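Local structure of CurM Sulfotransferase (Moorea producta, 4GBM) at residues 81-86 and 263-268; 161-166 and 216-221; 172-177 and 191-196. The protein probably transfers a sulfonate group from PAPS to a substrate hydroxyl in the curacin polyketide pathway, and binds the spent cofactor product PAP. The protein carries 2 engineered substitutions. All blocks are in the same frame, centred on the assembly; numbering follows the deposited sequence.

Contact 1. Residues 81-86 and 263-268; sequences LSYLGE and ASLSIS. Engineered in segment 263-268: A263 (natural residue Lys). With ZN (zinc ion), chain B.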
loop_
_atom_site.group_PDB
_atom_site.type_symbol
_atom_site.label_atom_id
_atom_site.label_comp_id
_atom_site.label_asym_id
_atom_site.label_seq_id
_atom_site.Cartn_x
_atom_site.Cartn_y
_atom_site.Cartn_z
ATOM N N LEU A 81 10.272 -8.622 -9.337
ATOM C CA LEU A 81 10.104 -7.192 -9.078
ATOM C C LEU A 81 11.282 -6.384 -9.613
ATOM O O LEU A 81 12.415 -6.873 -9.628
ATOM C CB LEU A 81 9.949 -6.948 -7.572
ATOM C CG LEU A 81 8.846 -7.699 -6.817
ATOM C CD1 LEU A 81 9.119 -7.652 -5.321
ATOM C CD2 LEU A 81 7.448 -7.165 -7.131
ATOM N N SER A 82 11.006 -5.146 -10.031
ATOM C CA SER A 82 12.023 -4.234 -10.566
ATOM C C SER A 82 13.131 -3.937 -9.552
ATOM O O SER A 82 14.307 -3.828 -9.906
ATOM C CB SER A 82 11.377 -2.927 -11.024
ATOM O OG SER A 82 10.569 -3.127 -12.170
ATOM N N TYR A 83 12.738 -3.805 -8.293
ATOM C CA TYR A 83 13.684 -3.599 -7.206
ATOM C C TYR A 83 13.694 -4.836 -6.307
ATOM O O TYR A 83 13.112 -5.866 -6.662
ATOM C CB TYR A 83 13.342 -2.315 -6.445
ATOM C CG TYR A 83 13.432 -1.078 -7.321
ATOM C CD1 TYR A 83 14.643 -0.401 -7.480
ATOM C CD2 TYR A 83 12.315 -0.602 -8.008
ATOM C CE1 TYR A 83 14.739 0.727 -8.291
ATOM C CE2 TYR A 83 12.401 0.523 -8.822
ATOM C CZ TYR A 83 13.613 1.182 -8.955
ATOM O OH TYR A 83 13.702 2.295 -9.757
ATOM N N LEU A 84 14.353 -4.752 -5.157
ATOM C CA LEU A 84 14.639 -5.959 -4.371
ATOM C C LEU A 84 13.455 -6.543 -3.586
ATOM O O LEU A 84 13.409 -7.752 -3.351
ATOM C CB LEU A 84 15.866 -5.751 -3.471
ATOM C CG LEU A 84 17.147 -5.272 -4.168
ATOM C CD1 LEU A 84 18.237 -5.004 -3.140
ATOM C CD2 LEU A 84 17.645 -6.255 -5.233
ATOM N N GLY A 85 12.504 -5.696 -3.192
ATOM C CA GLY A 85 11.262 -6.169 -2.563
ATOM C C GLY A 85 11.463 -7.018 -1.319
ATOM O O GLY A 85 10.828 -8.069 -1.148
ATOM N N GLU A 86 12.325 -6.545 -0.427
ATOM C CA GLU A 86 12.704 -7.315 0.756
ATOM C C GLU A 86 11.819 -7.084 1.981
ATOM O O GLU A 86 12.252 -7.334 3.105
ATOM C CB GLU A 86 14.165 -7.034 1.107
ATOM C CG GLU A 86 15.132 -7.484 0.027
ATOM C CD GLU A 86 16.585 -7.316 0.406
ATOM O OE1 GLU A 86 17.430 -7.794 -0.370
ATOM O OE2 GLU A 86 16.893 -6.716 1.463
ATOM N N ALA A 263 16.215 -2.102 -1.463
ATOM C CA ALA A 263 15.672 -3.220 -0.683
ATOM C C ALA A 263 14.225 -3.019 -0.214
ATOM O O ALA A 263 13.489 -3.996 -0.063
ATOM C CB ALA A 263 16.585 -3.543 0.501
ATOM N N SER A 264 13.811 -1.773 0.002
ATOM C CA SER A 264 12.438 -1.506 0.458
ATOM C C SER A 264 11.493 -1.180 -0.696
ATOM O O SER A 264 10.310 -0.914 -0.480
ATOM C CB SER A 264 12.409 -0.394 1.513
ATOM O OG SER A 264 12.949 -0.865 2.736
ATOM N N LEU A 265 12.022 -1.201 -1.917
ATOM C CA LEU A 265 11.239 -0.875 -3.107
ATOM C C LEU A 265 10.826 -2.147 -3.824
ATOM O O LEU A 265 11.506 -3.169 -3.727
ATOM C CB LEU A 265 12.047 0.017 -4.053
ATOM C CG LEU A 265 11.986 1.537 -3.894
ATOM C CD1 LEU A 265 12.291 2.012 -2.465
ATOM C CD2 LEU A 265 12.952 2.163 -4.896
ATOM N N SER A 266 9.709 -2.083 -4.541
ATOM C CA SER A 266 9.201 -3.243 -5.253
ATOM C C SER A 266 8.993 -2.906 -6.709
ATOM O O SER A 266 9.785 -3.333 -7.560
ATOM C CB SER A 266 7.897 -3.746 -4.617
ATOM O OG SER A 266 8.160 -4.261 -3.326
ATOM N N ILE A 267 7.952 -2.120 -6.986
ATOM C CA ILE A 267 7.531 -1.843 -8.363
ATOM C C ILE A 267 8.034 -0.527 -8.941
ATOM O O ILE A 267 8.300 -0.444 -10.136
ATOM C CB ILE A 267 6.001 -1.949 -8.541
ATOM C CG1 ILE A 267 5.263 -0.932 -7.659
ATOM C CG2 ILE A 267 5.535 -3.372 -8.233
ATOM C CD1 ILE A 267 3.851 -0.605 -8.133
ATOM N N SER A 268 8.147 0.497 -8.099
ATOM C CA SER A 268 8.732 1.769 -8.512
ATOM C C SER A 268 9.372 2.408 -7.292
ATOM O O SER A 268 9.546 1.746 -6.268
ATOM C CB SER A 268 7.675 2.701 -9.111
ATOM O OG SER A 268 8.290 3.830 -9.714
HETATM ZN ZN ZN B . 19.240 -7.390 0.421
HETATM O O HOH W 1 19.697 -7.742 2.334
#
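Y83 N, G85 N and E86 N all donate to carbonyls of 263-268, although neither segment is a helix or a strand. Y83 N bonds S266 O at 3.1 Å, nearly straight at 163°. G85 N bonds L265 O at 2.8 Å with a more bent geometry. E86 N bonds A263 O, also at 2.8 Å. The two runs of backbone are thus zipped together in opposite chain directions. G85 has positive phi, a backbone conformation that favours glycine.

The Y83 side chain lies beside L265, and both point the same way. L265 CD2 rests over the ring as a CH-pi contact, 3.9 Å from the centroid and only 6° off the normal. S266 O meets the ring at its edge, in plane, with Y83 CD2 at 3.7 Å. S266 OG is hydrogen-bonded to H65 NE2 and also packs on G85 CA and L81 CD1.

The contact joins two loops of the sulfotransferase domain. One follows helix 72-78; the other lies in the long connection between helices 228-239 and 297-305. E86 is the N-cap residue of helix 87-96. The bond from its backbone N to A263 O therefore joins the start of that helix to the other loop.

A263 is an engineered residue, lysine in the natural sequence. Its CB lies 3.3 Å from E86 OE2. The E86 chain is extended beyond CG and carries its carboxylate to a zinc ion, with OE1 2.0 Å from the metal. The zinc also binds a water and one further atom from outside the two segments. That water donates to E86 OE2 at 3.1 Å.

Contact 2. Residues 161-166 and 216-221; sequences YLVRHP and QHQIRY. With A3P (adenosine-3'-5'-diphosphate), chain G.
R164 and Y221, just past the ends of two parallel strands, are two of the residues lining the PAP pocket of the sulfotransferase fold. Strand 158-163 lies beside strand 216-220 at one margin of the central parallel sheet. Helices 166-175 and 189-208 come between them in the chain, in a beta-alpha-beta type of crossover. The segment axes are 20° apart.

Backbone bonds alternate between the strands. Y161 N bonds H217 O, I219 N bonds Y161 O, and V163 N bonds I219 O at 2.9 Å. Y221 N then continues the series just past the strand, reaching V163 O at 2.7 Å in an almost straight bond. L162 and I219 share one face of the sheet and touch through L162 CD1 and I219 CG2 at 3.9 Å; helix 228-239 packs against I219. Y161, V163, Q218 and R220 point to the other face, where Y161 also meets helix 189-208 and bonds N201 through its hydroxyl.

R164 has its CG anti to the backbone N (chi1 -173°), and its chain runs extended from CG to NE alongside Y221. R164 CD lies over the tyrosine ring, and R164 CZ stands 4.0 Å from the Y221 centroid in an off-centre cation-pi contact. Guanidinium and ring are turned 36° apart. Between these two side chains the nearest atoms are R164 NE and Y221 CD2, 3.3 Å.

Both tips grip the nucleotide. R164 NH1 donates to the ribose O2' at 3.0 Å, and Y221 OH donates to adenine N3 at 2.7 Å, with N3 in the plane of the tyrosine ring. R164 NH1 also bonds R42 O, and NH2 bonds L282 O. These bonds fix the rotation of the guanidinium, and its charge probably polarises both the tyrosine ring and the ribose hydroxyl.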
loop_
_atom_site.group_PDB
_atom_site.type_symbol
_atom_site.label_atom_id
_atom_site.label_comp_id
_atom_site.label_asym_id
_atom_site.label_seq_id
_atom_site.Cartn_x
_atom_site.Cartn_y
_atom_site.Cartn_z
ATOM N N TYR A 161 -8.949 3.083 2.730
ATOM C CA TYR A 161 -9.020 3.381 1.306
ATOM C C TYR A 161 -8.397 4.745 1.085
ATOM O O TYR A 161 -8.984 5.772 1.441
ATOM C CB TYR A 161 -10.482 3.336 0.838
ATOM C CG TYR A 161 -10.745 3.700 -0.615
ATOM C CD1 TYR A 161 -9.755 3.577 -1.602
ATOM C CD2 TYR A 161 -12.008 4.136 -1.004
ATOM C CE1 TYR A 161 -10.027 3.910 -2.931
ATOM C CE2 TYR A 161 -12.293 4.467 -2.324
ATOM C CZ TYR A 161 -11.302 4.345 -3.282
ATOM O OH TYR A 161 -11.592 4.691 -4.571
ATOM N N LEU A 162 -7.184 4.732 0.538
ATOM C CA LEU A 162 -6.418 5.949 0.274
ATOM C C LEU A 162 -6.619 6.367 -1.179
ATOM O O LEU A 162 -6.384 5.576 -2.093
ATOM C CB LEU A 162 -4.936 5.701 0.575
ATOM C CG LEU A 162 -3.946 6.825 0.264
ATOM C CD1 LEU A 162 -4.209 8.087 1.096
ATOM C CD2 LEU A 162 -2.531 6.317 0.485
ATOM N N VAL A 163 -7.076 7.604 -1.370
ATOM C CA VAL A 163 -7.349 8.152 -2.701
ATOM C C VAL A 163 -6.537 9.420 -2.956
ATOM O O VAL A 163 -6.234 10.168 -2.026
ATOM C CB VAL A 163 -8.866 8.441 -2.932
ATOM C CG1 VAL A 163 -9.686 7.169 -2.863
ATOM C CG2 VAL A 163 -9.410 9.466 -1.946
ATOM N N ARG A 164 -6.169 9.636 -4.217
ATOM C CA ARG A 164 -5.494 10.864 -4.634
ATOM C C ARG A 164 -6.102 11.338 -5.951
ATOM O O ARG A 164 -6.598 10.532 -6.730
ATOM C CB ARG A 164 -3.982 10.634 -4.765
ATOM C CG ARG A 164 -3.203 11.919 -5.029
ATOM C CD ARG A 164 -1.722 11.669 -5.045
ATOM N NE ARG A 164 -0.996 12.931 -5.157
ATOM C CZ ARG A 164 0.319 13.015 -5.316
ATOM N NH1 ARG A 164 1.041 11.906 -5.432
ATOM N NH2 ARG A 164 0.909 14.202 -5.378
ATOM N N HIS A 165 -6.067 12.650 -6.186
ATOM C CA HIS A 165 -6.625 13.230 -7.394
ATOM C C HIS A 165 -6.048 12.535 -8.630
ATOM O O HIS A 165 -4.836 12.305 -8.702
ATOM C CB HIS A 165 -6.299 14.722 -7.449
ATOM C CG HIS A 165 -7.114 15.482 -8.449
ATOM N ND1 HIS A 165 -6.893 15.406 -9.811
ATOM C CD2 HIS A 165 -8.142 16.345 -8.280
ATOM C CE1 HIS A 165 -7.764 16.178 -10.436
ATOM N NE2 HIS A 165 -8.530 16.762 -9.531
ATOM N N PRO A 166 -6.903 12.212 -9.610
ATOM C CA PRO A 166 -6.399 11.500 -10.787
ATOM C C PRO A 166 -5.301 12.253 -11.564
ATOM O O PRO A 166 -4.400 11.615 -12.108
ATOM C CB PRO A 166 -7.659 11.311 -11.656
ATOM C CG PRO A 166 -8.611 12.374 -11.174
ATOM C CD PRO A 166 -8.355 12.463 -9.699
ATOM N N GLN A 216 -14.406 0.053 7.111
ATOM C CA GLN A 216 -13.729 0.829 6.074
ATOM C C GLN A 216 -13.648 2.307 6.415
ATOM O O GLN A 216 -14.530 2.862 7.083
ATOM C CB GLN A 216 -14.409 0.635 4.718
ATOM C CG GLN A 216 -15.903 0.928 4.732
ATOM C CD GLN A 216 -16.556 0.557 3.431
ATOM O OE1 GLN A 216 -16.384 1.235 2.416
ATOM N NE2 GLN A 216 -17.310 -0.533 3.447
ATOM N N HIS A 217 -12.570 2.938 5.953
ATOM C CA HIS A 217 -12.306 4.335 6.262
ATOM C C HIS A 217 -11.544 4.955 5.107
ATOM O O HIS A 217 -10.503 4.438 4.711
ATOM C CB HIS A 217 -11.449 4.391 7.531
ATOM C CG HIS A 217 -11.181 5.771 8.039
ATOM N ND1 HIS A 217 -12.085 6.472 8.809
ATOM C CD2 HIS A 217 -10.089 6.564 7.923
ATOM C CE1 HIS A 217 -11.567 7.646 9.129
ATOM N NE2 HIS A 217 -10.360 7.728 8.599
ATOM N N GLN A 218 -12.053 6.057 4.571
ATOM C CA GLN A 218 -11.394 6.707 3.444
ATOM C C GLN A 218 -10.451 7.800 3.913
ATOM O O GLN A 218 -10.779 8.578 4.813
ATOM C CB GLN A 218 -12.429 7.302 2.484
ATOM C CG GLN A 218 -11.836 7.756 1.148
ATOM C CD GLN A 218 -12.849 8.473 0.275
ATOM O OE1 GLN A 218 -12.801 9.696 0.124
ATOM N NE2 GLN A 218 -13.774 7.717 -0.299
ATOM N N ILE A 219 -9.269 7.848 3.298
ATOM C CA ILE A 219 -8.323 8.942 3.496
ATOM C C ILE A 219 -7.992 9.556 2.143
ATOM O O ILE A 219 -7.652 8.846 1.206
ATOM C CB ILE A 219 -7.027 8.462 4.170
ATOM C CG1 ILE A 219 -7.326 8.006 5.606
ATOM C CG2 ILE A 219 -5.963 9.590 4.189
ATOM C CD1 ILE A 219 -6.138 7.422 6.323
ATOM N N ARG A 220 -8.105 10.876 2.051
ATOM C CA ARG A 220 -7.686 11.591 0.851
ATOM C C ARG A 220 -6.249 12.026 1.050
ATOM O O ARG A 220 -5.919 12.655 2.061
ATOM C CB ARG A 220 -8.590 12.795 0.606
ATOM C CG ARG A 220 -10.067 12.408 0.675
ATOM C CD ARG A 220 -10.987 13.611 0.593
ATOM N NE ARG A 220 -11.109 14.123 -0.767
ATOM C CZ ARG A 220 -11.826 13.545 -1.728
ATOM N NH1 ARG A 220 -11.874 14.109 -2.925
ATOM N NH2 ARG A 220 -12.491 12.405 -1.507
ATOM N N TYR A 221 -5.400 11.683 0.083
ATOM C CA TYR A 221 -3.991 12.079 0.120
ATOM C C TYR A 221 -3.836 13.569 0.409
ATOM O O TYR A 221 -2.949 13.987 1.173
ATOM C CB TYR A 221 -3.302 11.739 -1.209
ATOM C CG TYR A 221 -1.928 12.348 -1.315
ATOM C CD1 TYR A 221 -0.828 11.736 -0.714
ATOM C CD2 TYR A 221 -1.729 13.553 -1.984
ATOM C CE1 TYR A 221 0.441 12.303 -0.790
ATOM C CE2 TYR A 221 -0.464 14.135 -2.071
ATOM C CZ TYR A 221 0.613 13.505 -1.474
ATOM O OH TYR A 221 1.852 14.086 -1.569
HETATM P P1 A3P G . 5.930 11.372 -6.730
HETATM O O1P A3P G . 6.067 10.691 -8.068
HETATM O O2P A3P G . 7.205 11.380 -5.926
HETATM O O3P A3P G . 5.225 12.697 -6.813
HETATM P P2 A3P G . 3.053 5.635 -3.438
HETATM O O4P A3P G . 1.622 5.229 -3.287
HETATM O O5P A3P G . 3.743 5.133 -4.675
HETATM O O6P A3P G . 3.856 5.433 -2.181
HETATM O "O5'" A3P G . 2.997 7.234 -3.674
HETATM C "C5'" A3P G . 4.183 7.922 -4.083
HETATM C "C4'" A3P G . 3.882 9.397 -3.971
HETATM O "O4'" A3P G . 3.801 9.746 -2.584
HETATM C "C3'" A3P G . 5.006 10.264 -4.504
HETATM O "O3'" A3P G . 4.908 10.390 -5.930
HETATM C "C2'" A3P G . 4.762 11.562 -3.742
HETATM O "O2'" A3P G . 3.850 12.407 -4.448
HETATM C "C1'" A3P G . 4.109 11.126 -2.435
HETATM N N9 A3P G . 5.057 11.291 -1.304
HETATM C C8 A3P G . 6.152 10.552 -1.027
HETATM N N7 A3P G . 6.796 11.019 0.076
HETATM C C5 A3P G . 6.094 12.086 0.510
HETATM C C6 A3P G . 6.198 13.058 1.624
HETATM N N6 A3P G . 7.212 12.960 2.519
HETATM N N1 A3P G . 5.243 14.023 1.708
HETATM C C2 A3P G . 4.220 14.116 0.828
HETATM N N3 A3P G . 4.066 13.259 -0.203
HETATM C C4 A3P G . 4.952 12.254 -0.391
#

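Contact 3. Residues 172-177 and 191-196; sequences SFVRMR and RVAEQV. With A3P (adenosine-3'-5'-diphosphate), chain G.
The ring of F173 has A193 over one face: A193 CA is 4.2 Å from the ring centroid, a CH-pi contact 28° off the normal. V192 CG1 and V196 CG2 approach the same ring obliquely. The guanidinium of R175 has the phosphorus P1 of PAP at its edge, in plane.

F173 CG is anti to the backbone N (chi1 -171°), which sets CG against A193 CB. The tightest touch is F173 CD1 to A193 CB, 3.4 Å. F173 CZ meets V196 CG2 at 4.0 Å, and the two side chains cross at about a right angle. V174 adds its CG2 against A193 CB.

This is helix-to-helix packing. The C-terminal turn of helix 166-175 lies against the early part of helix 189-208. F173 CA and A193 CA are 5.9 Å apart, a close approach consistent with the small side chain of A193. R177 ends the first helix in a Schellman motif.

Other residues of the same turn, S172 and R175, bind PAP. S172 OG donates to O1P of the 3'-phosphate at 2.6 Å and is also bonded by R42 NE. R175 grips O1P with two nitrogens, NH2 at 2.9 Å and NH1 at 3.1 Å; NH1 also reaches O3P. E171 forms a salt bridge with R175, which would help to orient the guanidinium.

Within helix 189-208, E194 OE2 accepts from R191 NH1 through its syn lone pair, in a salt bridge of 2.8 Å. R191 NH1 also bonds P294 O.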
loop_
_atom_site.group_PDB
_atom_site.type_symbol
_atom_site.label_atom_id
_atom_site.label_comp_id
_atom_site.label_asym_id
_atom_site.label_seq_id
_atom_site.Cartn_x
_atom_site.Cartn_y
_atom_site.Cartn_z
ATOM N N SER A 172 2.350 11.559 -12.067
ATOM C CA SER A 172 3.394 10.822 -11.370
ATOM C C SER A 172 3.704 9.494 -12.070
ATOM O O SER A 172 4.862 9.170 -12.319
ATOM C CB SER A 172 2.976 10.576 -9.914
ATOM O OG SER A 172 3.931 9.771 -9.250
ATOM N N PHE A 173 2.662 8.733 -12.392
ATOM C CA PHE A 173 2.815 7.436 -13.051
ATOM C C PHE A 173 3.608 7.556 -14.366
ATOM O O PHE A 173 4.528 6.769 -14.628
ATOM C CB PHE A 173 1.421 6.844 -13.284
ATOM C CG PHE A 173 1.419 5.413 -13.755
ATOM C CD1 PHE A 173 1.628 5.111 -15.098
ATOM C CD2 PHE A 173 1.168 4.376 -12.862
ATOM C CE1 PHE A 173 1.601 3.798 -15.546
ATOM C CE2 PHE A 173 1.136 3.040 -13.305
ATOM C CZ PHE A 173 1.353 2.763 -14.655
ATOM N N VAL A 174 3.263 8.556 -15.169
ATOM C CA VAL A 174 3.933 8.815 -16.444
ATOM C C VAL A 174 5.383 9.263 -16.227
ATOM O O VAL A 174 6.298 8.759 -16.890
ATOM C CB VAL A 174 3.125 9.832 -17.295
ATOM C CG1 VAL A 174 3.903 10.281 -18.532
ATOM C CG2 VAL A 174 1.794 9.209 -17.736
ATOM N N ARG A 175 5.588 10.185 -15.286
ATOM C CA ARG A 175 6.931 10.678 -14.949
ATOM C C ARG A 175 7.863 9.541 -14.516
ATOM O O ARG A 175 9.059 9.532 -14.867
ATOM C CB ARG A 175 6.842 11.752 -13.855
ATOM C CG ARG A 175 8.201 12.216 -13.293
ATOM C CD ARG A 175 8.124 13.539 -12.508
ATOM N NE ARG A 175 6.909 13.660 -11.697
ATOM C CZ ARG A 175 6.689 13.009 -10.556
ATOM N NH1 ARG A 175 5.537 13.175 -9.916
ATOM N NH2 ARG A 175 7.611 12.180 -10.062
ATOM N N MET A 176 7.309 8.589 -13.767
ATOM C CA MET A 176 8.073 7.458 -13.235
ATOM C C MET A 176 8.223 6.317 -14.239
ATOM O O MET A 176 8.881 5.312 -13.955
ATOM C CB MET A 176 7.454 6.961 -11.921
ATOM C CG MET A 176 7.498 7.997 -10.790
ATOM S SD MET A 176 9.159 8.571 -10.410
ATOM C CE MET A 176 9.892 7.077 -9.740
ATOM N N ARG A 177 7.603 6.487 -15.409
ATOM C CA ARG A 177 7.708 5.541 -16.532
ATOM C C ARG A 177 7.225 4.138 -16.172
ATOM O O ARG A 177 7.855 3.135 -16.524
ATOM C CB ARG A 177 9.139 5.510 -17.083
ATOM C CG ARG A 177 9.549 6.824 -17.723
ATOM C CD ARG A 177 11.023 6.877 -18.072
ATOM N NE ARG A 177 11.298 7.984 -18.986
ATOM C CZ ARG A 177 11.319 9.271 -18.644
ATOM N NH1 ARG A 177 11.075 9.650 -17.392
ATOM N NH2 ARG A 177 11.578 10.189 -19.565
ATOM N N ARG A 191 -2.915 7.496 -21.121
ATOM C CA ARG A 191 -4.117 6.664 -21.067
ATOM C C ARG A 191 -3.896 5.405 -20.231
ATOM O O ARG A 191 -4.810 4.958 -19.531
ATOM C CB ARG A 191 -4.622 6.328 -22.469
ATOM C CG ARG A 191 -5.170 7.541 -23.229
ATOM C CD ARG A 191 -6.391 8.165 -22.526
ATOM N NE ARG A 191 -7.160 8.999 -23.453
ATOM C CZ ARG A 191 -7.945 10.017 -23.102
ATOM N NH1 ARG A 191 -8.084 10.365 -21.825
ATOM N NH2 ARG A 191 -8.588 10.696 -24.052
ATOM N N VAL A 192 -2.692 4.838 -20.306
ATOM C CA VAL A 192 -2.340 3.679 -19.472
ATOM C C VAL A 192 -2.413 4.061 -17.994
ATOM O O VAL A 192 -3.014 3.334 -17.191
ATOM C CB VAL A 192 -0.938 3.095 -19.827
ATOM C CG1 VAL A 192 -0.529 2.022 -18.831
ATOM C CG2 VAL A 192 -0.950 2.508 -21.237
ATOM N N ALA A 193 -1.821 5.208 -17.647
ATOM C CA ALA A 193 -1.850 5.721 -16.277
ATOM C C ALA A 193 -3.278 5.962 -15.803
ATOM O O ALA A 193 -3.638 5.611 -14.677
ATOM C CB ALA A 193 -1.023 7.008 -16.153
ATOM N N GLU A 194 -4.092 6.544 -16.680
ATOM C CA GLU A 194 -5.489 6.824 -16.376
ATOM C C GLU A 194 -6.252 5.529 -16.107
ATOM O O GLU A 194 -7.026 5.448 -15.148
ATOM C CB GLU A 194 -6.132 7.588 -17.532
ATOM C CG GLU A 194 -7.586 7.955 -17.292
ATOM C CD GLU A 194 -8.194 8.724 -18.446
ATOM O OE1 GLU A 194 -9.430 8.788 -18.507
ATOM O OE2 GLU A 194 -7.439 9.265 -19.284
ATOM N N GLN A 195 -6.015 4.521 -16.942
ATOM C CA GLN A 195 -6.672 3.223 -16.772
ATOM C C GLN A 195 -6.273 2.579 -15.441
ATOM O O GLN A 195 -7.108 1.972 -14.770
ATOM C CB GLN A 195 -6.357 2.299 -17.950
ATOM C CG GLN A 195 -6.971 0.911 -17.845
ATOM C CD GLN A 195 -6.692 0.059 -19.067
ATOM O OE1 GLN A 195 -7.201 0.328 -20.158
ATOM N NE2 GLN A 195 -5.884 -0.981 -18.890
ATOM N N VAL A 196 -5.006 2.710 -15.049
ATOM C CA VAL A 196 -4.564 2.165 -13.761
ATOM C C VAL A 196 -5.299 2.847 -12.596
ATOM O O VAL A 196 -5.812 2.172 -11.699
ATOM C CB VAL A 196 -3.025 2.243 -13.591
ATOM C CG1 VAL A 196 -2.625 1.895 -12.172
ATOM C CG2 VAL A 196 -2.348 1.291 -14.564
HETATM P P1 A3P G . 5.930 11.372 -6.730
HETATM O O1P A3P G . 6.067 10.691 -8.068
HETATM O O2P A3P G . 7.205 11.380 -5.926
HETATM O O3P A3P G . 5.225 12.697 -6.813
HETATM P P2 A3P G . 3.053 5.635 -3.438
HETATM O O4P A3P G . 1.622 5.229 -3.287
HETATM O O5P A3P G . 3.743 5.133 -4.675
HETATM O O6P A3P G . 3.856 5.433 -2.181
HETATM O "O5'" A3P G . 2.997 7.234 -3.674
HETATM C "C5'" A3P G . 4.183 7.922 -4.083
HETATM C "C4'" A3P G . 3.882 9.397 -3.971
HETATM O "O4'" A3P G . 3.801 9.746 -2.584
HETATM C "C3'" A3P G . 5.006 10.264 -4.504
HETATM O "O3'" A3P G . 4.908 10.390 -5.930
HETATM C "C2'" A3P G . 4.762 11.562 -3.742
HETATM O "O2'" A3P G . 3.850 12.407 -4.448
HETATM C "C1'" A3P G . 4.109 11.126 -2.435
HETATM N N9 A3P G . 5.057 11.291 -1.304
HETATM C C8 A3P G . 6.152 10.552 -1.027
HETATM N N7 A3P G . 6.796 11.019 0.076
HETATM C C5 A3P G . 6.094 12.086 0.510
HETATM C C6 A3P G . 6.198 13.058 1.624
HETATM N N6 A3P G . 7.212 12.960 2.519
HETATM N N1 A3P G . 5.243 14.023 1.708
HETATM C C2 A3P G . 4.220 14.116 0.828
HETATM N N3 A3P G . 4.066 13.259 -0.203
HETATM C C4 A3P G . 4.952 12.254 -0.391
#

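From the N terminus, segment 81-86 comes first, and contact 1 closes the longest loop when the chain returns at 263-268. It joins the loop before helix 87-96 to the one between helices 228-239 and 297-305. Within it, contact 2 pairs neighbouring strands 158-163 and 216-220. Contact 3 is nested deeper still and packs together the two helices, 166-175 and 189-208, that link those strands. No loops cross. Contacts 2 and 3 do not touch, yet both reach PAP, from the ribose and adenine side and from the 3'-phosphate side. Contacts 1 and 3 meet where S268 packs on M176. Contacts 1 and 2 lie on opposite sides of the chain centre, about 23 Å apart between centres.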